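Local coordinates for putative Outer membrane protein (Helicobacter pylori, PDB 6GW5), which probably serves as the extracellular domain of the SabA adhesin, an outer-membrane lectin that attaches the bacterium to host-cell glycans, at residues 383-388 with 397-402; 95-100 with 120-125; 48-53 with 236-241. One frame throughout, in Å; residues are numbered along the deposited sequence.

Contact 1. Residues 383-388 with 397-402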
loop_
_atom_site.group_PDB
_atom_site.type_symbol
_atom_site.label_atom_id
_atom_site.label_comp_id
_atom_site.label_asym_id
_atom_site.label_seq_id
_atom_site.Cartn_x
_atom_site.Cartn_y
_atom_site.Cartn_z
ATOM N N ILE A 383 25.901 -9.958 33.632
ATOM C CA ILE A 383 25.479 -10.816 32.552
ATOM C C ILE A 383 26.335 -12.065 32.488
ATOM O O ILE A 383 27.537 -12.016 32.494
ATOM C CB ILE A 383 25.473 -10.056 31.200
ATOM C CG1 ILE A 383 24.870 -10.921 30.095
ATOM C CG2 ILE A 383 26.876 -9.645 30.805
ATOM C CD1 ILE A 383 24.546 -10.135 28.846
ATOM N N THR A 384 25.663 -13.170 32.260
ATOM C CA THR A 384 26.216 -14.488 32.374
ATOM C C THR A 384 25.597 -15.426 31.388
ATOM O O THR A 384 24.546 -15.132 30.847
ATOM C CB THR A 384 25.851 -14.922 33.801
ATOM O OG1 THR A 384 27.052 -14.917 34.550
ATOM C CG2 THR A 384 25.105 -16.259 33.887
ATOM N N LEU A 385 26.256 -16.543 31.120
ATOM C CA LEU A 385 25.711 -17.577 30.254
ATOM C C LEU A 385 25.675 -18.895 31.011
ATOM O O LEU A 385 26.678 -19.601 31.090
ATOM C CB LEU A 385 26.496 -17.730 28.932
ATOM C CG LEU A 385 25.922 -18.824 27.991
ATOM C CD1 LEU A 385 24.517 -18.462 27.524
ATOM C CD2 LEU A 385 26.818 -19.119 26.786
ATOM N N PRO A 386 24.508 -19.233 31.529
ATOM C CA PRO A 386 24.346 -20.419 32.344
ATOM C C PRO A 386 24.830 -21.707 31.693
ATOM O O PRO A 386 24.532 -21.980 30.532
ATOM C CB PRO A 386 22.817 -20.470 32.599
ATOM C CG PRO A 386 22.417 -19.048 32.564
ATOM C CD PRO A 386 23.250 -18.468 31.452
ATOM N N TYR A 387 25.475 -22.510 32.519
ATOM C CA TYR A 387 26.245 -23.655 32.101
ATOM C C TYR A 387 25.996 -24.772 33.100
ATOM O O TYR A 387 25.889 -24.544 34.298
ATOM C CB TYR A 387 27.753 -23.301 32.086
ATOM C CG TYR A 387 28.633 -24.282 31.327
ATOM C CD1 TYR A 387 28.781 -24.173 29.962
ATOM C CD2 TYR A 387 29.336 -25.295 31.991
ATOM C CE1 TYR A 387 29.591 -25.047 29.281
ATOM C CE2 TYR A 387 30.128 -26.181 31.306
ATOM C CZ TYR A 387 30.249 -26.050 29.964
ATOM O OH TYR A 387 30.985 -26.923 29.242
ATOM N N ASP A 388 25.952 -25.994 32.584
ATOM C CA ASP A 388 25.624 -27.174 33.360
ATOM C C ASP A 388 26.584 -28.266 32.995
ATOM O O ASP A 388 26.337 -29.060 32.090
ATOM C CB ASP A 388 24.198 -27.579 33.063
ATOM C CG ASP A 388 23.733 -28.792 33.859
ATOM O OD1 ASP A 388 24.379 -29.238 34.842
ATOM O OD2 ASP A 388 22.672 -29.295 33.473
ATOM N N TYR A 397 22.698 -18.919 23.465
ATOM C CA TYR A 397 22.494 -17.482 23.340
ATOM C C TYR A 397 21.585 -16.918 24.440
ATOM O O TYR A 397 21.325 -15.731 24.478
ATOM C CB TYR A 397 21.971 -17.191 21.934
ATOM C CG TYR A 397 22.883 -17.698 20.820
ATOM C CD1 TYR A 397 24.187 -17.170 20.651
ATOM C CD2 TYR A 397 22.455 -18.698 19.933
ATOM C CE1 TYR A 397 25.017 -17.614 19.622
ATOM C CE2 TYR A 397 23.270 -19.151 18.914
ATOM C CZ TYR A 397 24.539 -18.618 18.761
ATOM O OH TYR A 397 25.309 -19.099 17.749
ATOM N N ASN A 398 21.199 -17.760 25.399
ATOM C CA ASN A 398 20.248 -17.392 26.396
ATOM C C ASN A 398 20.909 -16.741 27.600
ATOM O O ASN A 398 20.886 -17.228 28.694
ATOM C CB ASN A 398 19.486 -18.627 26.752
ATOM C CG ASN A 398 18.249 -18.343 27.554
ATOM O OD1 ASN A 398 17.744 -17.222 27.583
ATOM N ND2 ASN A 398 17.737 -19.374 28.201
ATOM N N TYR A 399 21.492 -15.582 27.384
ATOM C CA TYR A 399 22.248 -14.898 28.443
ATOM C C TYR A 399 21.327 -14.489 29.562
ATOM O O TYR A 399 20.194 -14.149 29.290
ATOM C CB TYR A 399 22.933 -13.652 27.888
ATOM C CG TYR A 399 23.968 -14.014 26.878
ATOM C CD1 TYR A 399 25.202 -14.483 27.285
ATOM C CD2 TYR A 399 23.718 -13.914 25.515
ATOM C CE1 TYR A 399 26.164 -14.856 26.360
ATOM C CE2 TYR A 399 24.670 -14.262 24.579
ATOM C CZ TYR A 399 25.877 -14.749 25.001
ATOM O OH TYR A 399 26.827 -15.100 24.081
ATOM N N GLN A 400 21.795 -14.539 30.807
ATOM C CA GLN A 400 20.993 -14.058 31.949
ATOM C C GLN A 400 21.549 -12.791 32.424
ATOM O O GLN A 400 22.726 -12.674 32.684
ATOM C CB GLN A 400 20.908 -15.052 33.116
ATOM C CG GLN A 400 20.241 -16.387 32.739
ATOM C CD GLN A 400 18.862 -16.302 31.997
ATOM O OE1 GLN A 400 18.759 -16.576 30.797
ATOM N NE2 GLN A 400 17.805 -15.993 32.735
ATOM N N ILE A 401 20.688 -11.810 32.464
ATOM C CA ILE A 401 21.006 -10.532 33.048
ATOM C C ILE A 401 20.393 -10.482 34.436
ATOM O O ILE A 401 19.180 -10.603 34.604
ATOM C CB ILE A 401 20.411 -9.403 32.192
ATOM C CG1 ILE A 401 21.071 -9.402 30.799
ATOM C CG2 ILE A 401 20.564 -8.035 32.883
ATOM C CD1 ILE A 401 20.136 -8.984 29.715
ATOM N N ASN A 402 21.236 -10.255 35.416
ATOM C CA ASN A 402 20.799 -10.123 36.791
ATOM C C ASN A 402 19.903 -8.903 36.993
ATOM O O ASN A 402 20.335 -7.773 36.807
ATOM C CB ASN A 402 22.018 -10.015 37.707
ATOM C CG ASN A 402 21.640 -10.049 39.166
ATOM O OD1 ASN A 402 20.927 -9.170 39.665
ATOM N ND2 ASN A 402 22.079 -11.074 39.852
#

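Contact 2. Residues 95-100 with 120-125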
loop_
_atom_site.group_PDB
_atom_site.type_symbol
_atom_site.label_atom_id
_atom_site.label_comp_id
_atom_site.label_asym_id
_atom_site.label_seq_id
_atom_site.Cartn_x
_atom_site.Cartn_y
_atom_site.Cartn_z
ATOM N N LYS A 95 -18.835 20.800 -39.791
ATOM C CA LYS A 95 -19.522 21.115 -38.522
ATOM C C LYS A 95 -20.101 19.929 -37.634
ATOM O O LYS A 95 -19.486 18.805 -37.648
ATOM C CB LYS A 95 -20.469 22.267 -38.859
ATOM C CG LYS A 95 -19.727 23.591 -38.751
ATOM C CD LYS A 95 -20.329 24.747 -39.570
ATOM C CE LYS A 95 -19.396 25.962 -39.660
ATOM N NZ LYS A 95 -19.959 27.062 -40.504
ATOM N N PRO A 96 -21.200 20.207 -36.814
ATOM C CA PRO A 96 -21.603 19.415 -35.600
ATOM C C PRO A 96 -21.908 17.954 -35.919
ATOM O O PRO A 96 -22.608 17.640 -36.888
ATOM C CB PRO A 96 -22.887 20.106 -35.051
ATOM C CG PRO A 96 -23.061 21.338 -35.843
ATOM C CD PRO A 96 -22.149 21.313 -37.035
ATOM N N ALA A 97 -21.379 17.064 -35.102
ATOM C CA ALA A 97 -21.377 15.643 -35.448
ATOM C C ALA A 97 -22.676 14.993 -35.016
ATOM O O ALA A 97 -23.293 15.418 -34.041
ATOM C CB ALA A 97 -20.195 14.959 -34.794
ATOM N N SER A 98 -23.058 13.940 -35.724
ATOM C CA SER A 98 -24.292 13.217 -35.438
ATOM C C SER A 98 -24.319 12.375 -34.132
ATOM O O SER A 98 -25.359 11.785 -33.817
ATOM C CB SER A 98 -24.590 12.290 -36.621
ATOM O OG SER A 98 -25.838 11.634 -36.454
ATOM N N VAL A 99 -23.195 12.288 -33.410
ATOM C CA VAL A 99 -23.068 11.429 -32.203
ATOM C C VAL A 99 -23.954 11.764 -31.016
ATOM O O VAL A 99 -24.204 12.927 -30.712
ATOM C CB VAL A 99 -21.626 11.370 -31.646
ATOM C CG1 VAL A 99 -20.724 10.604 -32.603
ATOM C CG2 VAL A 99 -21.068 12.760 -31.332
ATOM N N GLN A 100 -24.370 10.707 -30.324
ATOM C CA GLN A 100 -25.305 10.793 -29.206
ATOM C C GLN A 100 -24.676 11.510 -28.039
ATOM O O GLN A 100 -23.546 11.215 -27.681
ATOM C CB GLN A 100 -25.702 9.389 -28.742
ATOM C CG GLN A 100 -26.801 9.390 -27.681
ATOM C CD GLN A 100 -27.862 8.360 -28.017
ATOM O OE1 GLN A 100 -27.556 7.166 -28.178
ATOM N NE2 GLN A 100 -29.112 8.812 -28.155
ATOM N N MET A 120 -14.080 19.386 -30.100
ATOM C CA MET A 120 -13.289 18.188 -30.310
ATOM C C MET A 120 -13.589 17.619 -31.677
ATOM O O MET A 120 -14.732 17.518 -32.077
ATOM C CB MET A 120 -13.598 17.122 -29.204
ATOM C CG MET A 120 -12.914 15.747 -29.362
ATOM S SD MET A 120 -13.107 14.518 -28.047
ATOM C CE MET A 120 -12.284 15.438 -26.765
ATOM N N ASN A 121 -12.561 17.142 -32.337
ATOM C CA ASN A 121 -12.780 16.353 -33.541
ATOM C C ASN A 121 -13.503 15.063 -33.324
ATOM O O ASN A 121 -13.123 14.343 -32.432
ATOM C CB ASN A 121 -11.452 15.958 -34.140
ATOM C CG ASN A 121 -10.973 16.963 -35.137
ATOM O OD1 ASN A 121 -11.493 18.084 -35.217
ATOM N ND2 ASN A 121 -9.981 16.573 -35.914
ATOM N N GLN A 122 -14.475 14.755 -34.173
ATOM C CA GLN A 122 -15.159 13.482 -34.136
ATOM C C GLN A 122 -14.186 12.287 -34.197
ATOM O O GLN A 122 -14.390 11.304 -33.472
ATOM C CB GLN A 122 -16.229 13.359 -35.231
ATOM C CG GLN A 122 -17.291 12.400 -34.786
ATOM C CD GLN A 122 -18.300 11.954 -35.824
ATOM O OE1 GLN A 122 -18.882 12.756 -36.559
ATOM N NE2 GLN A 122 -18.537 10.635 -35.865
ATOM N N THR A 123 -13.162 12.363 -35.045
ATOM C CA THR A 123 -12.069 11.386 -35.042
ATOM C C THR A 123 -11.655 11.039 -33.584
ATOM O O THR A 123 -11.799 9.885 -33.136
ATOM C CB THR A 123 -10.837 11.961 -35.800
ATOM O OG1 THR A 123 -11.193 12.200 -37.153
ATOM C CG2 THR A 123 -9.634 11.012 -35.766
ATOM N N THR A 124 -11.169 12.058 -32.862
ATOM C CA THR A 124 -10.628 11.874 -31.545
ATOM C C THR A 124 -11.691 11.315 -30.600
ATOM O O THR A 124 -11.419 10.403 -29.818
ATOM C CB THR A 124 -10.069 13.183 -30.993
ATOM O OG1 THR A 124 -9.027 13.688 -31.846
ATOM C CG2 THR A 124 -9.488 12.965 -29.607
ATOM N N TYR A 125 -12.906 11.828 -30.682
ATOM C CA TYR A 125 -13.964 11.406 -29.773
ATOM C C TYR A 125 -14.312 9.933 -29.936
ATOM O O TYR A 125 -14.615 9.251 -28.961
ATOM C CB TYR A 125 -15.216 12.254 -29.939
ATOM C CG TYR A 125 -16.409 11.732 -29.139
ATOM C CD1 TYR A 125 -16.479 11.910 -27.741
ATOM C CD2 TYR A 125 -17.480 11.069 -29.772
ATOM C CE1 TYR A 125 -17.563 11.445 -27.021
ATOM C CE2 TYR A 125 -18.560 10.594 -29.055
ATOM C CZ TYR A 125 -18.587 10.773 -27.685
ATOM O OH TYR A 125 -19.660 10.295 -26.977
#

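Contact 3. Residues 48-53 with 236-241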
loop_
_atom_site.group_PDB
_atom_site.type_symbol
_atom_site.label_atom_id
_atom_site.label_comp_id
_atom_site.label_asym_id
_atom_site.label_seq_id
_atom_site.Cartn_x
_atom_site.Cartn_y
_atom_site.Cartn_z
ATOM N N PHE A 48 -2.255 -15.216 2.132
ATOM C CA PHE A 48 -2.509 -13.909 1.598
ATOM C C PHE A 48 -2.197 -13.843 0.101
ATOM O O PHE A 48 -2.960 -13.287 -0.653
ATOM C CB PHE A 48 -1.716 -12.843 2.348
ATOM C CG PHE A 48 -1.758 -11.506 1.682
ATOM C CD1 PHE A 48 -2.832 -10.684 1.857
ATOM C CD2 PHE A 48 -0.769 -11.111 0.806
ATOM C CE1 PHE A 48 -2.899 -9.454 1.232
ATOM C CE2 PHE A 48 -0.832 -9.871 0.165
ATOM C CZ PHE A 48 -1.907 -9.044 0.372
ATOM N N THR A 49 -1.064 -14.375 -0.317
ATOM C CA THR A 49 -0.736 -14.438 -1.740
ATOM C C THR A 49 -1.798 -15.143 -2.579
ATOM O O THR A 49 -2.114 -14.677 -3.668
ATOM C CB THR A 49 0.588 -15.162 -1.997
ATOM O OG1 THR A 49 1.653 -14.463 -1.346
ATOM C CG2 THR A 49 0.916 -15.156 -3.464
ATOM N N ASN A 50 -2.327 -16.257 -2.083
ATOM C CA ASN A 50 -3.312 -17.025 -2.847
ATOM C C ASN A 50 -4.625 -16.260 -3.016
ATOM O O ASN A 50 -5.123 -16.148 -4.130
ATOM C CB ASN A 50 -3.582 -18.430 -2.260
ATOM C CG ASN A 50 -2.350 -19.331 -2.268
ATOM O OD1 ASN A 50 -1.443 -19.226 -3.137
ATOM N ND2 ASN A 50 -2.306 -20.231 -1.297
ATOM N N ASN A 51 -5.135 -15.708 -1.923
ATOM C CA ASN A 51 -6.314 -14.891 -1.969
ATOM C C ASN A 51 -6.148 -13.692 -2.886
ATOM O O ASN A 51 -6.987 -13.412 -3.730
ATOM C CB ASN A 51 -6.711 -14.439 -0.567
ATOM C CG ASN A 51 -7.518 -15.503 0.154
ATOM O OD1 ASN A 51 -8.739 -15.529 0.051
ATOM N ND2 ASN A 51 -6.838 -16.391 0.874
ATOM N N ASN A 52 -5.034 -13.012 -2.759
ATOM C CA ASN A 52 -4.802 -11.875 -3.593
ATOM C C ASN A 52 -4.841 -12.221 -5.083
ATOM O O ASN A 52 -5.239 -11.426 -5.920
ATOM C CB ASN A 52 -3.466 -11.248 -3.238
ATOM C CG ASN A 52 -3.252 -9.938 -3.949
ATOM O OD1 ASN A 52 -4.091 -9.043 -3.882
ATOM N ND2 ASN A 52 -2.140 -9.810 -4.620
ATOM N N TYR A 53 -4.408 -13.429 -5.385
ATOM C CA TYR A 53 -4.102 -13.884 -6.730
ATOM C C TYR A 53 -5.292 -14.566 -7.373
ATOM O O TYR A 53 -5.498 -14.409 -8.543
ATOM C CB TYR A 53 -2.924 -14.826 -6.636
ATOM C CG TYR A 53 -2.386 -15.294 -7.923
ATOM C CD1 TYR A 53 -1.711 -14.421 -8.770
ATOM C CD2 TYR A 53 -2.529 -16.636 -8.318
ATOM C CE1 TYR A 53 -1.177 -14.873 -9.971
ATOM C CE2 TYR A 53 -2.017 -17.083 -9.516
ATOM C CZ TYR A 53 -1.350 -16.201 -10.340
ATOM O OH TYR A 53 -0.854 -16.648 -11.551
ATOM N N SER A 236 4.264 -12.453 -9.745
ATOM C CA SER A 236 5.548 -13.056 -9.446
ATOM C C SER A 236 5.577 -13.642 -8.019
ATOM O O SER A 236 6.080 -14.757 -7.842
ATOM C CB SER A 236 6.699 -12.093 -9.696
ATOM O OG SER A 236 6.454 -10.898 -9.028
ATOM N N ASN A 237 4.988 -12.954 -7.039
ATOM C CA ASN A 237 4.807 -13.539 -5.686
ATOM C C ASN A 237 4.180 -14.921 -5.631
ATOM O O ASN A 237 4.518 -15.691 -4.749
ATOM C CB ASN A 237 3.959 -12.654 -4.771
ATOM C CG ASN A 237 4.644 -11.381 -4.401
ATOM O OD1 ASN A 237 5.848 -11.227 -4.619
ATOM N ND2 ASN A 237 3.880 -10.431 -3.854
ATOM N N HIS A 238 3.251 -15.228 -6.528
ATOM C CA HIS A 238 2.626 -16.555 -6.556
ATOM C C HIS A 238 3.626 -17.669 -6.922
ATOM O O HIS A 238 3.490 -18.825 -6.478
ATOM C CB HIS A 238 1.445 -16.588 -7.521
ATOM C CG HIS A 238 0.624 -17.831 -7.406
ATOM N ND1 HIS A 238 0.621 -18.804 -8.383
ATOM C CD2 HIS A 238 -0.186 -18.283 -6.416
ATOM C CE1 HIS A 238 -0.178 -19.789 -8.017
ATOM N NE2 HIS A 238 -0.682 -19.498 -6.828
ATOM N N THR A 239 4.629 -17.302 -7.723
ATOM C CA THR A 239 5.697 -18.216 -8.117
ATOM C C THR A 239 6.663 -18.397 -6.946
ATOM O O THR A 239 6.925 -19.520 -6.534
ATOM C CB THR A 239 6.453 -17.715 -9.386
ATOM O OG1 THR A 239 5.543 -17.618 -10.489
ATOM C CG2 THR A 239 7.575 -18.671 -9.765
ATOM N N LEU A 240 7.178 -17.286 -6.433
ATOM C CA LEU A 240 8.064 -17.300 -5.267
ATOM C C LEU A 240 7.494 -18.187 -4.145
ATOM O O LEU A 240 8.223 -18.999 -3.553
ATOM C CB LEU A 240 8.306 -15.882 -4.733
ATOM C CG LEU A 240 9.451 -15.042 -5.316
ATOM C CD1 LEU A 240 9.211 -14.612 -6.766
ATOM C CD2 LEU A 240 9.677 -13.824 -4.415
ATOM N N SER A 241 6.182 -18.051 -3.924
ATOM C CA SER A 241 5.419 -18.811 -2.916
ATOM C C SER A 241 5.505 -20.338 -3.052
ATOM O O SER A 241 5.322 -21.042 -2.063
ATOM C CB SER A 241 3.939 -18.383 -2.912
ATOM O OG SER A 241 3.189 -18.988 -1.856
#

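Contact 1. Residues 383-388 with 397-402
Leu385 packs on the ring of Tyr399, and Ile383 reaches the base of the same side chain. Leu385 CD1 sits over one face of the ring, while Leu385 CB approaches Tyr399 CD1 at 3.9 Å. The carbonyl oxygen of Thr384 meets the ring at its edge, near the ring plane. Ile383 comes to Tyr399 obliquely: its CD1 lies 4.0 Å from Tyr399 CB. The same methyl is 4.1 Å from Ile401 CG1. In Ile383, CG1 is anti to the backbone N (chi1 -173°), and a chi2 of 167° extends the chain to CD1. The Tyr399 ring also stacks on Tyr359 of helix 348-370, and Ile383 touches Val22 of helix 3-32. These side chains lie between the hairpin and helices 348-370 and 3-32.

The backbone here is a short antiparallel beta hairpin with a long connecting loop. Thr384 and Gln400 form its hydrogen-bonded pair. Thr384 N gives its hydrogen to Gln400 O at 3.0 Å, and Gln400 N returns one to Thr384 O at 2.8 Å. Gln400 O also receives a CA-H...O contact from Ile383 CA at 3.3 Å. Ile383 and Ile401 are the neighbouring non-hydrogen-bonded pair, and their side chains share one face of the sheet.

The side chains of Thr384 and Gln400 lie on the other face. There Pro386 crosses Gln400 at about a right angle, and Pro386 CG rests on Gln400 CG. Pro386 CD lies 3.8 Å from Asn398 O. Asn398 is the centre of an inverse gamma turn, and its ND2 bonds to Ala394 O in the loop. At the far end of the second strand, Asn402 OD1 caps the N of Gln405 as helix 403-415 begins.

Contact 2. Residues 95-100 with 120-125
Val99 and Tyr125 make the apolar part of this contact. Val99 lies alongside Tyr125 and Gln122, heading the contrary way. Val99 CG2 lies 4.0 Å from Tyr125 CE2, and Val99 CB is nearly as close to the same ring atom. Tyr125 CB points toward the loop, and CG is anti to the backbone N (chi1 172°). The ring also touches Val88 and, in helix 60-79, Trp76.

A second group of contacts sets apolar carbons against the amide of Gln122. The side chain of Gln122 is extended beyond CG. Ala97 CB points toward the oxygen end of the amide and lies 3.7 Å from Gln122 CD. Val99 CG1 meets the nitrogen end from the same side of the amide plane, 3.9 Å from Gln122 NE2. The NE2 group is hydrogen-bonded to Asp126 OD2, one turn further along the helix.

The fold element here is a two-stranded parallel sheet, 87-89 with 119-121. Helix 106-111 and the Cys112-Cys118 disulfide lie in the connection between its strands. Helix 122-139 starts directly after strand 119-121, within a predicted coiled coil.

No hydrogen bond joins the two segments. Backbone bonds hold each of them to strand 87-89 instead: Ala97 is hydrogen-bonded through its backbone to Val88, Met120 to Phe87 and Val89, and Gln122 to Val89. Within the helix start, Tyr125 N bonds to Asn121 O at 3.1 Å.

Contact 3. Residues 48-53 with 236-241
Helix 35-54 and helix 215-240 pack side by side in the helical body of the adhesin domain, joined here by Tyr53 and His238. The short segments run at 144° to each other, nearer antiparallel than perpendicular, with axes 9.6 Å apart.

The rings of Tyr53 and His238 form an offset stack. Their planes differ by 14° and their centroids lie 4.0 Å apart. Tyr53 CE2 sits over the centre of the imidazole, whereas His238 CG lies toward the rim of the phenol ring. His238 CB takes the middle of that ring, in a CH-pi contact 3.8 Å from the Tyr53 centroid. Asn50 OD1 meets the imidazole at its edge, 3.6 Å from His238 CD2.

Thr49 CG2 packs against the backbone of the other helix, 3.8 Å from His238 CA, near the edge of the imidazole. Its other branch, OG1, turns back to bond Leu45 O in its own helix. Thr49 also touches Phe264 of helix 255-283. Asn52 ND2 adds a polar tie to Ser234 OG of helix 215-240. Near-antiparallel packing of this helix pair, with helix 255-283 alongside, is that of an all-helical bundle.

The three contacts are spread along an elongated, mainly helical domain and none touches another. Contacts 1 and 2 lie on opposite sides of the chain's centre, with their own centres 83 Å apart. Contact 3 lies nearer the middle, about 16 Å from the chain's centre. Its centre is 42 Å from that of contact 1 and 46 Å from that of contact 2. The nearest atoms of contacts 2 and 3 are still about 32 Å apart. Contact 2 falls within the chain span that contact 3 brackets, and contact 1 follows both. Contacts 1 and 2 involve small two-stranded sheets, whereas contact 3 joins two helices.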